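Local coordinates for protein post-proline cleaving enzyme (Rickettsia typhi, PDB 4HVT) that probably cleaves peptides after proline as a serine-type oligopeptidase of the prolyl oligopeptidase family, with a beta-propeller joined to an alpha/beta-hydrolase domain, at residues K247-S250 and D251-S255. Sequence-based numbering, arbitrary orientation. Where two conformers were deposited one is given.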
loop_
_atom_site.group_PDB
_atom_site.type_symbol
_atom_site.label_atom_id
_atom_site.label_comp_id
_atom_site.label_asym_id
_atom_site.label_seq_id
_atom_site.Cartn_x
_atom_site.Cartn_y
_atom_site.Cartn_z
ATOM N N LYS A 247 -2.846 4.826 -19.319
ATOM C CA LYS A 247 -3.630 4.341 -20.476
ATOM C C LYS A 247 -5.060 3.990 -20.103
ATOM O O LYS A 247 -5.315 3.412 -19.002
ATOM C CB LYS A 247 -2.985 3.120 -21.059
ATOM C CG LYS A 247 -1.640 3.332 -21.724
ATOM C CD LYS A 247 -1.840 3.956 -23.120
ATOM C CE LYS A 247 -0.597 4.618 -23.720
ATOM N NZ LYS A 247 0.569 3.675 -23.663
ATOM N N LEU A 248 -6.006 4.361 -20.969
ATOM C CA LEU A 248 -7.400 3.981 -20.768
ATOM C C LEU A 248 -7.673 2.468 -20.999
ATOM O O LEU A 248 -8.367 1.798 -20.225
ATOM C CB LEU A 248 -8.311 4.823 -21.649
ATOM C CG LEU A 248 -9.815 4.608 -21.586
ATOM C CD1 LEU A 248 -10.331 4.940 -20.188
ATOM C CD2 LEU A 248 -10.555 5.461 -22.598
ATOM N N LEU A 249 -7.102 1.997 -22.091
ATOM C CA LEU A 249 -7.231 0.585 -22.560
ATOM C C LEU A 249 -5.879 -0.083 -22.612
ATOM O O LEU A 249 -4.856 0.527 -22.362
ATOM C CB LEU A 249 -7.862 0.494 -23.942
ATOM C CG LEU A 249 -9.143 1.311 -24.132
ATOM C CD1 LEU A 249 -9.667 1.252 -25.528
ATOM C CD2 LEU A 249 -10.213 0.784 -23.156
ATOM N N SER A 250 -5.866 -1.396 -22.889
ATOM C CA SER A 250 -4.618 -2.076 -23.205
ATOM C C SER A 250 -3.982 -1.416 -24.444
ATOM O O SER A 250 -4.690 -1.103 -25.339
ATOM C CB SER A 250 -4.940 -3.535 -23.578
ATOM O OG SER A 250 -3.777 -4.179 -24.092
ATOM N N ASP A 251 -2.661 -1.246 -24.491
ATOM C CA ASP A 251 -1.950 -0.788 -25.668
ATOM C C ASP A 251 -2.310 -1.666 -26.885
ATOM O O ASP A 251 -2.217 -1.230 -27.999
ATOM C CB ASP A 251 -0.447 -0.847 -25.494
ATOM C CG ASP A 251 0.119 0.309 -24.686
ATOM O OD1 ASP A 251 -0.299 1.450 -24.931
ATOM O OD2 ASP A 251 1.018 0.092 -23.853
ATOM N N THR A 252 -2.675 -2.941 -26.654
ATOM C CA THR A 252 -2.981 -3.787 -27.806
ATOM C C THR A 252 -4.285 -3.389 -28.489
ATOM O O THR A 252 -4.549 -3.826 -29.630
ATOM C CB THR A 252 -3.107 -5.299 -27.472
ATOM O OG1 THR A 252 -4.174 -5.483 -26.533
ATOM C CG2 THR A 252 -1.826 -5.839 -26.884
ATOM N N ILE A 253 -5.102 -2.606 -27.809
ATOM C CA ILE A 253 -6.347 -2.085 -28.339
ATOM C C ILE A 253 -6.171 -0.621 -28.743
ATOM O O ILE A 253 -6.617 -0.234 -29.829
ATOM C CB ILE A 253 -7.430 -2.233 -27.273
ATOM C CG1 ILE A 253 -7.424 -3.681 -26.702
ATOM C CG2 ILE A 253 -8.785 -1.837 -27.813
ATOM C CD1 ILE A 253 -7.868 -4.763 -27.661
ATOM N N SER A 254 -5.610 0.185 -27.836
ATOM C CA SER A 254 -5.276 1.573 -28.162
ATOM C C SER A 254 -4.058 2.007 -27.383
ATOM O O SER A 254 -4.009 1.860 -26.166
ATOM C CB SER A 254 -6.394 2.539 -27.822
ATOM O OG SER A 254 -6.020 3.909 -28.087
ATOM N N SER A 255 -3.123 2.633 -28.085
ATOM C CA SER A 255 -1.982 3.279 -27.422
ATOM C C SER A 255 -2.157 4.813 -27.341
ATOM O O SER A 255 -1.323 5.526 -26.790
ATOM C CB SER A 255 -0.680 2.842 -28.130
ATOM O OG SER A 255 -0.697 3.149 -29.535
HETATM O O HOH W 1 -5.658 3.304 -24.211
#
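The carboxylate of D251 is met at its rim by the ammonium of K247: NZ lies 2.7 Å from OD1, which accepts through its syn lone pair, on the side of OD2. The two side chains cross nearly at right angles, and bends at chi2 (-78°) and chi4 of K247 turn NZ onto the acid. CE of K247 meanwhile rests near the carbonyl oxygen of S255, and NZ has a further acceptor in W192 O. A second flat group, the peptide carbonyl of S250, receives two amides. S254 N lies 3.0 Å from S250 O, almost in line with its C=O; I253 N, 2.9 Å from S250 O, stands well above the carbonyl plane. One oxygen thus closes both a beta-turn through D251 and T252, near type I, and an i to i+4 alpha-turn, an example of a tight reversal built round a shared acceptor. Beside it the hydroxyls of S250 and T252 hydrogen-bond, OG to OG1, at 2.8 Å. A water spans the loop, accepting from L249 N and lying within hydrogen-bonding distance of S254 O. On the apolar side, L249 CD1 packs 3.9 Å from I253 CG2. This surface loop joins the antiparallel strands 242-247 and 257-263 of the beta-propeller; L248 and L249 lean on V302 of strand 301-305, while L249 also touches L257.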